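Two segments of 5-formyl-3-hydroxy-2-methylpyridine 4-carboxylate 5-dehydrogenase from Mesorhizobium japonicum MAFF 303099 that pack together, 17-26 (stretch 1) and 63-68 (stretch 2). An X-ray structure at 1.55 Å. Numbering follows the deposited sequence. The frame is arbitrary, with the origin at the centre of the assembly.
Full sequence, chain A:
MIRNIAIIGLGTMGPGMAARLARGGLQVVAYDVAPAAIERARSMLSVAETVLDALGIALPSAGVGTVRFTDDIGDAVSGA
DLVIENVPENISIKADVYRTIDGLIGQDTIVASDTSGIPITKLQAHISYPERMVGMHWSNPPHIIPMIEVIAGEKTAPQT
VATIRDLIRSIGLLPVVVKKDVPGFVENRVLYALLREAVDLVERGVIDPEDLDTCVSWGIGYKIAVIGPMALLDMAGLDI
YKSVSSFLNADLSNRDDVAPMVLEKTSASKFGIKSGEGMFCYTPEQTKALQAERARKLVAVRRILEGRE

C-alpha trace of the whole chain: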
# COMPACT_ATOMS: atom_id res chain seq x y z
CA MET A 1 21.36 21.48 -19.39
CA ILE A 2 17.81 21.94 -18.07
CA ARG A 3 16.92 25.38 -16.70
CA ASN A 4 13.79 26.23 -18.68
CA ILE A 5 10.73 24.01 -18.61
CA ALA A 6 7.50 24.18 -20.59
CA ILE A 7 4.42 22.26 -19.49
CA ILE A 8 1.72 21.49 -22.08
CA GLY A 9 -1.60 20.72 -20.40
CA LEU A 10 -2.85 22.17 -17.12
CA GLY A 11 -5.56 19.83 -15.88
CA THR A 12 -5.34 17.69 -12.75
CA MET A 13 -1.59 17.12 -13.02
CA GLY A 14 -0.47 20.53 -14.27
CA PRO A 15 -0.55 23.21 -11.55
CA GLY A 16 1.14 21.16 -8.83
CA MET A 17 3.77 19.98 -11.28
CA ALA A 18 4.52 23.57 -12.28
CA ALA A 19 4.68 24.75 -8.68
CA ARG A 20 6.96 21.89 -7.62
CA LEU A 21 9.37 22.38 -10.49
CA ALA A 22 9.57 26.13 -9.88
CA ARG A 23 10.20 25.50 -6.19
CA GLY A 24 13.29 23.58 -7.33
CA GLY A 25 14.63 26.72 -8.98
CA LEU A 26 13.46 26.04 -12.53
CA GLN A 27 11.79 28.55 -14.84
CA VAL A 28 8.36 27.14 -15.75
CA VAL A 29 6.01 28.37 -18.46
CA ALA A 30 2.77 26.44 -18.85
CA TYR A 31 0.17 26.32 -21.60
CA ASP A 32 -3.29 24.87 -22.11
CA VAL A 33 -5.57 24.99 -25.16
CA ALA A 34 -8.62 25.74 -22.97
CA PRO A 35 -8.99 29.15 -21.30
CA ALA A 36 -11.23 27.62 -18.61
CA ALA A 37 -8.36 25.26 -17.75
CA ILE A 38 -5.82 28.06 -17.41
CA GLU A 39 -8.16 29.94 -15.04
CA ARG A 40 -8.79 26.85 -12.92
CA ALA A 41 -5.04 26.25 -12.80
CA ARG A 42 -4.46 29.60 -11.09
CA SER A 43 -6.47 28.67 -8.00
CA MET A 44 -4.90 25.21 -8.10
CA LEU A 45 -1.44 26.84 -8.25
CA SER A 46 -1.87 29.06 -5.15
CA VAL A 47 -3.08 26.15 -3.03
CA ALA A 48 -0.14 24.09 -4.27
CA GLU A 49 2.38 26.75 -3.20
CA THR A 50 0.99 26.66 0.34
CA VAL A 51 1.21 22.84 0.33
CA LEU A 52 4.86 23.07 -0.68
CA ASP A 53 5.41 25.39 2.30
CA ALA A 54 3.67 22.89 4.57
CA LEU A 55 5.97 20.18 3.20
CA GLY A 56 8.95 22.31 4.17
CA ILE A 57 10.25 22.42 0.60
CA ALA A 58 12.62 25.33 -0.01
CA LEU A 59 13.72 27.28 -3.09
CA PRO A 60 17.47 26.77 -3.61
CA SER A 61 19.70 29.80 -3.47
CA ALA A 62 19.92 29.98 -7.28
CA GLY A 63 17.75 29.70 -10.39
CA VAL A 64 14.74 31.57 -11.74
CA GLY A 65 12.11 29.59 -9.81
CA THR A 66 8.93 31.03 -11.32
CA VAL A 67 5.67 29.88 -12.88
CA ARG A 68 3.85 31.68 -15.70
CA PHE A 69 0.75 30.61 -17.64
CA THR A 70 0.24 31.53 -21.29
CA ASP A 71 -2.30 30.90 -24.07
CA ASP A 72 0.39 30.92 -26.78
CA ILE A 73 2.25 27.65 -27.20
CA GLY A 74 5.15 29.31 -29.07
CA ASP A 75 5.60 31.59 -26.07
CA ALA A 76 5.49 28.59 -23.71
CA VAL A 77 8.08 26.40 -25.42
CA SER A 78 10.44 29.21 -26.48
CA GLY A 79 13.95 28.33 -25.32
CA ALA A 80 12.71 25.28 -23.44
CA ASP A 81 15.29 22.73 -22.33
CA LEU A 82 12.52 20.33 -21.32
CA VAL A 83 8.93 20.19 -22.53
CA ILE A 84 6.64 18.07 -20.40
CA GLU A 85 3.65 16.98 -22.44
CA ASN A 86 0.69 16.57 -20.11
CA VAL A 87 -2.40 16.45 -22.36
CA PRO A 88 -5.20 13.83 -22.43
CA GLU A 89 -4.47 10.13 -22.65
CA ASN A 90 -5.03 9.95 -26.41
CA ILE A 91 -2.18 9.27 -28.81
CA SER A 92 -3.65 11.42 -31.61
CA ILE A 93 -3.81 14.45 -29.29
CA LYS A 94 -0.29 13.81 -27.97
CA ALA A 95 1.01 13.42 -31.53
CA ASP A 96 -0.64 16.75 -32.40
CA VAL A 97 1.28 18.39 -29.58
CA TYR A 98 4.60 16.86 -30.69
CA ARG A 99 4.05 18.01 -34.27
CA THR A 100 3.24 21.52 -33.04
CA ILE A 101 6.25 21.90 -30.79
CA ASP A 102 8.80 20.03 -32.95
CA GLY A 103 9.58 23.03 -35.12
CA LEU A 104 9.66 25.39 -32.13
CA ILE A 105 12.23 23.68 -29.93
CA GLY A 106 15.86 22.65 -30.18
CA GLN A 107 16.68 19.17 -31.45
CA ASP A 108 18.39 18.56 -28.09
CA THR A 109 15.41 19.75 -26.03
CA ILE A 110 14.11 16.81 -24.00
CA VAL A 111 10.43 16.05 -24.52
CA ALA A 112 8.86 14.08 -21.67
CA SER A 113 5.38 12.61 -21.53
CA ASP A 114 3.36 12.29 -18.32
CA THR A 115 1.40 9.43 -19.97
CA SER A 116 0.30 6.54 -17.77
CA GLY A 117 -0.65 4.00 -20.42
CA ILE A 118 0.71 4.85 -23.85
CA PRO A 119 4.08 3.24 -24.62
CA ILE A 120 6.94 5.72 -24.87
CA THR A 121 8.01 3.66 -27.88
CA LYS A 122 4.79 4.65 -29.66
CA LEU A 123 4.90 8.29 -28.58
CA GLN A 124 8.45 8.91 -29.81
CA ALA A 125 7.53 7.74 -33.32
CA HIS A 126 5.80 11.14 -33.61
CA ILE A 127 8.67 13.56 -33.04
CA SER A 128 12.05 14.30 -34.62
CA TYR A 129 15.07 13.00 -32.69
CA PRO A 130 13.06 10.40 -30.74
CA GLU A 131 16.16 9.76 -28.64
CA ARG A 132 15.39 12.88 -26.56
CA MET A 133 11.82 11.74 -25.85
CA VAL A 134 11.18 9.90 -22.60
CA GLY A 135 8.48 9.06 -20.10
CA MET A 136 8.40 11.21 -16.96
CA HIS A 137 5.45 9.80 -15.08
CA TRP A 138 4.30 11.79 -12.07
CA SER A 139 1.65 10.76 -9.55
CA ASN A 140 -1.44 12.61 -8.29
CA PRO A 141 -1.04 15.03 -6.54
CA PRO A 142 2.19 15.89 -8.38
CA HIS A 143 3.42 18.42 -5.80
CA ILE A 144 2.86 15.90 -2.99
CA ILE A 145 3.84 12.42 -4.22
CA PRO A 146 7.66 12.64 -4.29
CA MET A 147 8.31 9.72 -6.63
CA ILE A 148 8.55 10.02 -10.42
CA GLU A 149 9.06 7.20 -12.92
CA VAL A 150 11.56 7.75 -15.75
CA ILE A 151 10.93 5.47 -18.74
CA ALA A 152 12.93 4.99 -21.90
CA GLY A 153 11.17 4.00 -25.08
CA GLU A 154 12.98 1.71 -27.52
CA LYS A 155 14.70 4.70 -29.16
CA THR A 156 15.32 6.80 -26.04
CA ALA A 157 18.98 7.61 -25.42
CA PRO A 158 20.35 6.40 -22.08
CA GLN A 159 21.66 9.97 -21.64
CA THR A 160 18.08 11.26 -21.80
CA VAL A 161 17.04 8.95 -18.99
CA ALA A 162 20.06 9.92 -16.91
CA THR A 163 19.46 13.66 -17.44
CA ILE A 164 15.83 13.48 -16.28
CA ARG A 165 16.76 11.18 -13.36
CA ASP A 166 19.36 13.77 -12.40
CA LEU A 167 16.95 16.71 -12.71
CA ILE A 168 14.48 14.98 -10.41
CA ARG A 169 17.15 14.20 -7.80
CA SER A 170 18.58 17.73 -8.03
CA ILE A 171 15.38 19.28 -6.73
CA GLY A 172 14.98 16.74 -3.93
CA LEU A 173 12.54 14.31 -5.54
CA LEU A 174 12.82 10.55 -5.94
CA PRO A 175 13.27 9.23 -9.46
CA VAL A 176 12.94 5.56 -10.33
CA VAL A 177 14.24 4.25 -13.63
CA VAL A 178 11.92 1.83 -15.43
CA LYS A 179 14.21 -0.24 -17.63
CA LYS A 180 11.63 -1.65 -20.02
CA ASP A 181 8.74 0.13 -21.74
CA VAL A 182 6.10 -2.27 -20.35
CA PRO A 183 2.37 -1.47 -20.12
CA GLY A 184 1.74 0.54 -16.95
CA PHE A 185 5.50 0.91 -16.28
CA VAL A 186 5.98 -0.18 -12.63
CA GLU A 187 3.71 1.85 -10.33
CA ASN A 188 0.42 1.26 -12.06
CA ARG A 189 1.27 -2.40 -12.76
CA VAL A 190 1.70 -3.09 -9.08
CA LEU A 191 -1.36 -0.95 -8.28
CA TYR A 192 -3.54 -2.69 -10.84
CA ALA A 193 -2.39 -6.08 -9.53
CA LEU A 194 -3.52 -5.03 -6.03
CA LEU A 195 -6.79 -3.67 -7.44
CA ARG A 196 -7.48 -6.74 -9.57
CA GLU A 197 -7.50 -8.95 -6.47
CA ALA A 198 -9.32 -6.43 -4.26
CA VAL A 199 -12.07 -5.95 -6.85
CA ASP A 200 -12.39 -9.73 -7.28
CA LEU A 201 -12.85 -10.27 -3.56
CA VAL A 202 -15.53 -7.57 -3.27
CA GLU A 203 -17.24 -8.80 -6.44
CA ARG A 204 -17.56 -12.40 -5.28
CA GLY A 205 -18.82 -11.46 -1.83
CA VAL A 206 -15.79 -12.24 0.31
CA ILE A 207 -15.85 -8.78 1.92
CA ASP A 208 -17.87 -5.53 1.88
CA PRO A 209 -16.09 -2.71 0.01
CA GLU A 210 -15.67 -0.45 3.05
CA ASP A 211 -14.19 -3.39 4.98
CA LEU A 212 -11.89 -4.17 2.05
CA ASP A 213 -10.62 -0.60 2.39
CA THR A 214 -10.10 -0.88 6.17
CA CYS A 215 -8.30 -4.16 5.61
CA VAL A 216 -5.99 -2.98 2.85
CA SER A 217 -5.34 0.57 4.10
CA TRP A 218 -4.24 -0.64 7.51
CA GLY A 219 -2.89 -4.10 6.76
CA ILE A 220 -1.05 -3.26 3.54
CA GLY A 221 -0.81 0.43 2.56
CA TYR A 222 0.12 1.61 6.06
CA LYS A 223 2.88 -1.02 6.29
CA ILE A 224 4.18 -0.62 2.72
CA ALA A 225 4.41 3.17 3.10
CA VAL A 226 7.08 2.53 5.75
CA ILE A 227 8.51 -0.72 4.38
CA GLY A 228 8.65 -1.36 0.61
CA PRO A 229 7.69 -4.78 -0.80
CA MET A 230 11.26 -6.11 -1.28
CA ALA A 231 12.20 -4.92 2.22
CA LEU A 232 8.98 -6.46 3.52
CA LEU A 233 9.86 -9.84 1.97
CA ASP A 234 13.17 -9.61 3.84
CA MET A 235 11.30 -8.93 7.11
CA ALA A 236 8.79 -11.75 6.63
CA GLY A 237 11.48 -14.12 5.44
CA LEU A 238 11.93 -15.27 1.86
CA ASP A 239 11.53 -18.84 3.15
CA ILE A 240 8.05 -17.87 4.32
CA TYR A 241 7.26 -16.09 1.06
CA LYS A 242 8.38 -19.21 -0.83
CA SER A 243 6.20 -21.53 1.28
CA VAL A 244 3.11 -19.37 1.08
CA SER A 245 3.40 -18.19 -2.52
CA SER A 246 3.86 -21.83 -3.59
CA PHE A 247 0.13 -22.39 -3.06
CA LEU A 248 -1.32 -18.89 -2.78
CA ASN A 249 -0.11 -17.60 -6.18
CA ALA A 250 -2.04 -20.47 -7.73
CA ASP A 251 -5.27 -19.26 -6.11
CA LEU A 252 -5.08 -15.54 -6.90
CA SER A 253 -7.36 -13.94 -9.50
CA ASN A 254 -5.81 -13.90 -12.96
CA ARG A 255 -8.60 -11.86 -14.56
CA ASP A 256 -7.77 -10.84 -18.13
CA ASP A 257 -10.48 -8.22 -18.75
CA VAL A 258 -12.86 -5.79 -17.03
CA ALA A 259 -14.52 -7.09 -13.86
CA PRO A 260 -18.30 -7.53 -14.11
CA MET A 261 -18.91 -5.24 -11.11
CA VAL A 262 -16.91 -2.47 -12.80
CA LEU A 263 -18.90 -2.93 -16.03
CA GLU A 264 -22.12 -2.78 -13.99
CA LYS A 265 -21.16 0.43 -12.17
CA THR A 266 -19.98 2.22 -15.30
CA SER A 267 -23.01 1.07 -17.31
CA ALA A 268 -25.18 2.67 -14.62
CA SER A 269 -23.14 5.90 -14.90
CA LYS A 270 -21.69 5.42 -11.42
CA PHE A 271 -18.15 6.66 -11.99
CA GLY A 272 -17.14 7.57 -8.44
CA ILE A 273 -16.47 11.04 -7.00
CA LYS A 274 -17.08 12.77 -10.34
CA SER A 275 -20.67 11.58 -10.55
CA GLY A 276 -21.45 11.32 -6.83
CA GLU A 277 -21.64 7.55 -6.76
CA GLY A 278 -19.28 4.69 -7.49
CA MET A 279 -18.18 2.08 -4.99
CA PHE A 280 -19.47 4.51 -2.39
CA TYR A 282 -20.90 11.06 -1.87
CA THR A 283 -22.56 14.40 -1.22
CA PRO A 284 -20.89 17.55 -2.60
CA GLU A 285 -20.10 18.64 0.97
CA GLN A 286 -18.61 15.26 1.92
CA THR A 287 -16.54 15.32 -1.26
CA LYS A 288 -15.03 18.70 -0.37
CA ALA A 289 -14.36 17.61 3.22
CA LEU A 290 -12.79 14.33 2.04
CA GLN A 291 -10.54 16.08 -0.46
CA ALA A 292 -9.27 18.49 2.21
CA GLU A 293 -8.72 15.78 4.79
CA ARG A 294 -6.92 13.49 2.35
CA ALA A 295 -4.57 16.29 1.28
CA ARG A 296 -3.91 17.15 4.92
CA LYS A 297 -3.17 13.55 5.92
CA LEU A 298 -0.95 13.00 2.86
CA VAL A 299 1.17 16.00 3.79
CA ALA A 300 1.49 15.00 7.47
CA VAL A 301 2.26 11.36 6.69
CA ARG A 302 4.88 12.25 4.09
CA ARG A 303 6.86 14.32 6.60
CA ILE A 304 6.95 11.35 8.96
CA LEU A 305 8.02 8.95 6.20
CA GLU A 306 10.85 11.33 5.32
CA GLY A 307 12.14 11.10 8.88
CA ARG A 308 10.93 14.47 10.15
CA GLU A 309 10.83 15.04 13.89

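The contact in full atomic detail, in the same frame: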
# COMPACT_ATOMS: atom_id res chain seq x y z
N MET A 17 2.52 20.27 -10.59
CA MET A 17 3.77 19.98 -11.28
C MET A 17 4.57 21.26 -11.52
O MET A 17 5.79 21.32 -11.27
CB MET A 17 3.47 19.29 -12.61
CG MET A 17 4.72 18.80 -13.31
SD MET A 17 4.38 18.22 -15.00
CE MET A 17 3.31 16.82 -14.67
N ALA A 18 3.88 22.29 -12.01
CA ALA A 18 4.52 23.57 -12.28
C ALA A 18 5.07 24.18 -10.99
O ALA A 18 6.23 24.61 -10.94
CB ALA A 18 3.53 24.54 -12.94
N ALA A 19 4.25 24.20 -9.95
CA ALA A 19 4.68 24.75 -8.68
C ALA A 19 5.90 24.01 -8.13
O ALA A 19 6.85 24.62 -7.64
CB ALA A 19 3.54 24.71 -7.68
N ARG A 20 5.89 22.68 -8.22
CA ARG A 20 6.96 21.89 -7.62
C ARG A 20 8.26 22.08 -8.37
O ARG A 20 9.33 22.15 -7.76
CB ARG A 20 6.60 20.40 -7.58
CG ARG A 20 7.69 19.54 -6.94
CD ARG A 20 7.92 19.98 -5.52
NE ARG A 20 8.99 19.28 -4.82
CZ ARG A 20 10.27 19.65 -4.85
NH1 ARG A 20 10.65 20.71 -5.57
NH2 ARG A 20 11.17 18.96 -4.16
N LEU A 21 8.18 22.15 -9.70
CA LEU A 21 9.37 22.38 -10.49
C LEU A 21 9.94 23.78 -10.24
O LEU A 21 11.16 23.93 -10.10
CB LEU A 21 9.06 22.20 -11.98
CG LEU A 21 8.78 20.74 -12.36
CD1 LEU A 21 8.20 20.66 -13.78
CD2 LEU A 21 10.05 19.90 -12.27
N ALA A 22 9.08 24.78 -10.16
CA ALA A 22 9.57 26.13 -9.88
C ALA A 22 10.21 26.22 -8.50
O ALA A 22 11.17 26.96 -8.31
CB ALA A 22 8.44 27.13 -10.00
N ARG A 23 9.66 25.49 -7.54
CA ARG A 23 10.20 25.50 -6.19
C ARG A 23 11.62 24.93 -6.18
O ARG A 23 12.42 25.24 -5.29
CB ARG A 23 9.28 24.71 -5.25
CG ARG A 23 9.61 24.81 -3.75
CD ARG A 23 9.44 26.23 -3.23
NE ARG A 23 8.06 26.69 -3.31
CZ ARG A 23 7.24 26.77 -2.26
NH1 ARG A 23 7.67 26.40 -1.06
NH2 ARG A 23 5.99 27.20 -2.41
N GLY A 24 11.94 24.11 -7.17
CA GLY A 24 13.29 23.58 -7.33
C GLY A 24 14.25 24.54 -8.00
O GLY A 24 15.43 24.23 -8.18
N GLY A 25 13.77 25.72 -8.39
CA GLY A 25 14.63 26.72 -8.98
C GLY A 25 14.46 26.88 -10.48
O GLY A 25 15.06 27.76 -11.08
N LEU A 26 13.62 26.05 -11.09
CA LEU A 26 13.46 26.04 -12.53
C LEU A 26 12.53 27.15 -13.00
O LEU A 26 11.64 27.57 -12.26
CB LEU A 26 12.91 24.69 -12.99
CG LEU A 26 13.83 23.46 -13.02
CD1 LEU A 26 14.99 23.64 -14.00
CD2 LEU A 26 14.35 23.07 -11.64
N GLY A 63 18.74 30.10 -9.40
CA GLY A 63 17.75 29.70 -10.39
C GLY A 63 16.62 30.71 -10.44
O GLY A 63 16.44 31.51 -9.53
N VAL A 64 15.85 30.64 -11.52
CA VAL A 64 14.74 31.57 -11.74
C VAL A 64 13.57 31.28 -10.78
O VAL A 64 13.09 32.17 -10.08
CB VAL A 64 14.26 31.50 -13.21
CG1 VAL A 64 12.96 32.26 -13.40
CG2 VAL A 64 15.35 32.04 -14.14
N GLY A 65 13.11 30.03 -10.77
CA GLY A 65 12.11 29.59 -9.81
C GLY A 65 10.75 30.25 -9.90
O GLY A 65 10.16 30.60 -8.88
N THR A 66 10.23 30.40 -11.11
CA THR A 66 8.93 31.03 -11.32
C THR A 66 8.00 30.18 -12.16
O THR A 66 8.43 29.29 -12.90
CB THR A 66 9.06 32.39 -12.01
OG1 THR A 66 9.70 32.21 -13.28
CG2 THR A 66 9.87 33.37 -11.15
N VAL A 67 6.70 30.47 -12.05
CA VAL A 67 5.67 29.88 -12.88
C VAL A 67 4.91 30.97 -13.60
O VAL A 67 4.51 31.96 -12.98
CB VAL A 67 4.66 29.04 -12.06
CG1 VAL A 67 3.57 28.47 -12.98
CG2 VAL A 67 5.35 27.94 -11.30
N ARG A 68 4.70 30.80 -14.91
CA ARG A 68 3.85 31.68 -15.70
C ARG A 68 2.96 30.85 -16.61
O ARG A 68 3.42 29.88 -17.20
CB ARG A 68 4.69 32.65 -16.53
CG ARG A 68 3.87 33.57 -17.43
CD ARG A 68 4.74 34.65 -18.06
NE ARG A 68 5.78 34.17 -18.97
CZ ARG A 68 5.56 33.94 -20.27
NH1 ARG A 68 4.35 34.10 -20.78
NH2 ARG A 68 6.55 33.52 -21.05

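This is a small, close-fitting contact in which the last turns of a helix and its glycine exit pack against a glycine-bearing loop and the strand that follows, held by one valine over two alanines and by weak backbone hydrogen bonds. The helix and strand axes run roughly antiparallel, at 148°, and approach to 7.4 Å, a short spacing that fits the small residues on the helix face.

A18 and A22 lie one turn apart and both direct CA-to-CB toward the strand, where V67 points back at them. With chi1 of V67 in t, V67 CG1 lies 3.9 Å from A18 CB, and V67 CG2 lies 3.4 Å from A22 CB and 3.5 Å from A18 O, so the valine straddles the two alanines and comes right onto the helix backbone. R20 and R23 point away, leaving this face to the alanines.

Beyond the helix the contact becomes almost pure backbone. G25 is the first residue to leave helical phi/psi, in a Schellman motif: its positive phi turns the chain while G25 N bonds A22 O (2.9 Å) and L26 N reaches L21 O (3.4 Å, weak). The turn presents carbonyls to the second stretch. G65 N donates to G25 O at 3.0 Å and T66 N to L26 O at 3.4 Å, both weak, with N-H...O angles of 127° and 125°, and the second also long. G65 CA adds CA-H...O contacts, 3.2 Å to A22 O and 3.2 Å to L26 O.

The glycines make this closeness possible. G25 CA and G65 CA are only 3.9 Å apart. A CB on G63 would sit 2.4 Å from G25 O, a clash, and one on G65 would be tight against A22 O at 3.2 Å. Backbone angles reinforce the choice: those of G25 and G63 by themselves call for glycine, and the positive phi of G65 favours it.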